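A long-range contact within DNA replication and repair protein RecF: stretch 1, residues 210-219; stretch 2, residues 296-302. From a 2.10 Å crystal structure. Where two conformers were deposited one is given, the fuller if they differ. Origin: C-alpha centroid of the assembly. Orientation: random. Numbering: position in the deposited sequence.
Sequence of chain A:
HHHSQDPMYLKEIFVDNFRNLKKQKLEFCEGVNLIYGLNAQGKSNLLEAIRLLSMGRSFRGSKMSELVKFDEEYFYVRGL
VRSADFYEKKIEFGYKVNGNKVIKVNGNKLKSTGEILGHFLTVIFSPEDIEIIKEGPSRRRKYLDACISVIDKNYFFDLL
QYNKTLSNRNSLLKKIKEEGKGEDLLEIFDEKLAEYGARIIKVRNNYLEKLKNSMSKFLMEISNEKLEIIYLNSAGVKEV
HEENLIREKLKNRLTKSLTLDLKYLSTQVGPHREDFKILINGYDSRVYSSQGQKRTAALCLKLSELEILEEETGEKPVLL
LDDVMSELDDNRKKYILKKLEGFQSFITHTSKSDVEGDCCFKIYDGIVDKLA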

# COMPACT_ATOMS: atom_id res chain seq x y z
N LYS A 210 13.75 -6.54 11.40
CA LYS A 210 15.19 -6.77 11.34
C LYS A 210 15.78 -6.24 10.04
O LYS A 210 16.86 -5.66 10.04
N LEU A 211 15.06 -6.43 8.94
CA LEU A 211 15.52 -5.96 7.64
C LEU A 211 15.73 -4.44 7.68
O LEU A 211 16.76 -3.93 7.25
N LYS A 212 14.74 -3.72 8.20
CA LYS A 212 14.84 -2.26 8.25
C LYS A 212 16.04 -1.80 9.11
O LYS A 212 16.84 -0.97 8.67
N ASN A 213 16.18 -2.35 10.32
CA ASN A 213 17.33 -2.04 11.17
C ASN A 213 18.68 -2.23 10.48
O ASN A 213 19.53 -1.34 10.51
N SER A 214 18.88 -3.41 9.90
CA SER A 214 20.14 -3.72 9.27
C SER A 214 20.37 -2.88 8.02
O SER A 214 21.48 -2.41 7.78
N MET A 215 19.33 -2.68 7.23
CA MET A 215 19.47 -1.89 6.02
C MET A 215 19.74 -0.42 6.32
O MET A 215 20.44 0.24 5.56
N SER A 216 19.13 0.09 7.39
CA SER A 216 19.34 1.49 7.79
C SER A 216 20.79 1.70 8.17
O SER A 216 21.37 2.76 7.90
N LYS A 217 21.37 0.69 8.81
CA LYS A 217 22.77 0.73 9.18
C LYS A 217 23.64 0.79 7.91
O LYS A 217 24.49 1.66 7.79
N PHE A 218 23.41 -0.12 6.97
CA PHE A 218 24.24 -0.17 5.76
C PHE A 218 24.06 1.06 4.88
O PHE A 218 25.04 1.63 4.38
N LEU A 219 22.82 1.48 4.69
CA LEU A 219 22.50 2.64 3.87
C LEU A 219 23.15 3.92 4.41
O LEU A 219 23.71 4.71 3.65
N THR A 296 22.08 0.87 -5.08
CA THR A 296 22.61 0.98 -3.73
C THR A 296 21.69 0.28 -2.73
O THR A 296 22.14 -0.47 -1.85
N ALA A 297 20.39 0.54 -2.89
CA ALA A 297 19.37 -0.06 -2.04
C ALA A 297 19.35 -1.58 -2.17
O ALA A 297 19.13 -2.28 -1.19
N ALA A 298 19.57 -2.08 -3.38
CA ALA A 298 19.67 -3.51 -3.64
C ALA A 298 20.84 -4.11 -2.85
O ALA A 298 20.71 -5.18 -2.25
N LEU A 299 21.96 -3.40 -2.86
CA LEU A 299 23.18 -3.83 -2.17
C LEU A 299 22.95 -3.94 -0.66
O LEU A 299 23.32 -4.94 -0.03
N CYS A 300 22.33 -2.91 -0.10
CA CYS A 300 22.00 -2.86 1.33
C CYS A 300 21.03 -3.97 1.72
O CYS A 300 21.15 -4.57 2.79
N LEU A 301 20.03 -4.20 0.87
CA LEU A 301 19.08 -5.28 1.04
C LEU A 301 19.80 -6.63 1.17
O LEU A 301 19.51 -7.42 2.06
N LYS A 302 20.75 -6.87 0.27
CA LYS A 302 21.46 -8.16 0.23
C LYS A 302 22.49 -8.26 1.36
O LYS A 302 22.68 -9.33 1.96

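Two helices, far apart in sequence, cross with their N-to-C directions at 125° and their axes 8.7 Å apart at closest approach. No hydrogen bond joins them, so shape and apolar contact do the work.

Thr296 opens the contact. Its CB points toward stretch 1 with chi1 m, and the methyl CG2 lies 4.2 Å from CD1 of Leu219, while OG1 finds its hydrogen bond elsewhere in the structure. Leu219 is t,p; its CB leaves sideways, but the branched end comes nearer.

Ala297 sets off sideways and contributes backbone rather than methyl: its O sits 3.7 Å from CE of Met215. Ala298 points away, and Leu299, t,p, makes no contact.

Cys300 is the center, with the largest area covered by the partner helix. Its CA is 5.4 Å from the CA of Met215, a close backbone approach that suits a short side chain. With CB directed toward stretch 1 and chi1 m, SG rests against the opposing helix backbone, 3.4 Å from N of Leu219. That amide already donates to O of Met215 within its own helix. SG also packs 3.8 Å from CB of Phe218 and 3.9 Å from CB of Leu219. Phe218, chi1 m, starts toward stretch 2, but its end leads away, leaving the near part of the residue to meet the sulfur.

Leu301, t,p, leaves sideways and brings its end back to the interface. Its CD1 meets CD2 of Leu211, also t,p, at 3.8 Å. Met215, with chi angles m, t and p, likewise starts sideways and reaches in, placing CE 3.8 Å from CB of Leu301 and 3.6 Å from N of Leu301.

Lys302 closes the stretch pointing away, its NZ hydrogen-bonded elsewhere in the structure. The rule is compact: a small residue at the crossing, flexible or branched apolar chains around it.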

# COMPACT_ATOMS: atom_id res chain seq x y z
CB LYS A 210 15.50 -8.26 11.48
CG LYS A 210 15.18 -8.78 12.84
CD LYS A 210 15.30 -10.30 12.90
CE LYS A 210 15.13 -10.79 14.33
NZ LYS A 210 14.89 -12.25 14.38
CB LEU A 211 14.54 -6.34 6.53
CG LEU A 211 14.98 -5.90 5.13
CD1 LEU A 211 16.32 -6.56 4.83
CD2 LEU A 211 13.96 -6.25 4.05
CB LYS A 212 13.52 -1.66 8.76
CG LYS A 212 13.36 -0.16 8.54
CD LYS A 212 13.77 0.64 9.75
CE LYS A 212 12.93 0.26 10.96
NZ LYS A 212 13.52 -0.86 11.75
CB ASN A 213 17.34 -2.92 12.43
CG ASN A 213 16.13 -2.73 13.30
OD1 ASN A 213 15.52 -1.66 13.32
ND2 ASN A 213 15.77 -3.77 14.04
CB SER A 214 20.21 -5.22 8.91
OG SER A 214 21.50 -5.55 8.44
CB MET A 215 18.23 -1.97 5.14
CG MET A 215 18.00 -3.25 4.42
SD MET A 215 16.51 -3.02 3.43
CE MET A 215 17.14 -2.29 1.95
CB SER A 216 18.45 1.87 8.96
OG SER A 216 17.10 2.01 8.56
CB LYS A 217 23.13 -0.48 10.04
CG LYS A 217 24.52 -0.46 10.69
CD LYS A 217 25.60 -1.10 9.81
CE LYS A 217 25.23 -2.53 9.40
NZ LYS A 217 25.22 -3.50 10.54
CB PHE A 218 23.94 -1.44 4.96
CG PHE A 218 24.53 -2.69 5.56
CD1 PHE A 218 25.90 -2.89 5.59
CD2 PHE A 218 23.71 -3.68 6.10
CE1 PHE A 218 26.45 -4.03 6.14
CE2 PHE A 218 24.25 -4.82 6.66
CZ PHE A 218 25.62 -5.00 6.68
CB LEU A 219 20.98 2.82 3.78
CG LEU A 219 20.50 4.00 2.94
CD1 LEU A 219 20.89 3.81 1.48
CD2 LEU A 219 19.00 4.19 3.08
CB THR A 296 22.81 2.45 -3.34
OG1 THR A 296 23.88 3.01 -4.11
CG2 THR A 296 23.13 2.59 -1.86
CB ALA A 297 18.01 0.51 -2.38
CB ALA A 298 19.85 -3.77 -5.11
CB LEU A 299 24.33 -2.87 -2.47
CG LEU A 299 25.67 -3.13 -1.78
CD1 LEU A 299 26.09 -4.56 -1.98
CD2 LEU A 299 26.76 -2.21 -2.31
CB CYS A 300 21.39 -1.50 1.69
SG CYS A 300 22.54 -0.10 1.64
CB LEU A 301 18.11 -5.30 -0.13
CG LEU A 301 17.08 -6.42 -0.14
CD1 LEU A 301 15.98 -6.14 0.87
CD2 LEU A 301 16.51 -6.62 -1.54
CB LYS A 302 22.13 -8.37 -1.13
CG LYS A 302 21.17 -8.36 -2.34
CD LYS A 302 20.20 -9.54 -2.34
CE LYS A 302 20.98 -10.86 -2.47
NZ LYS A 302 20.13 -12.10 -2.55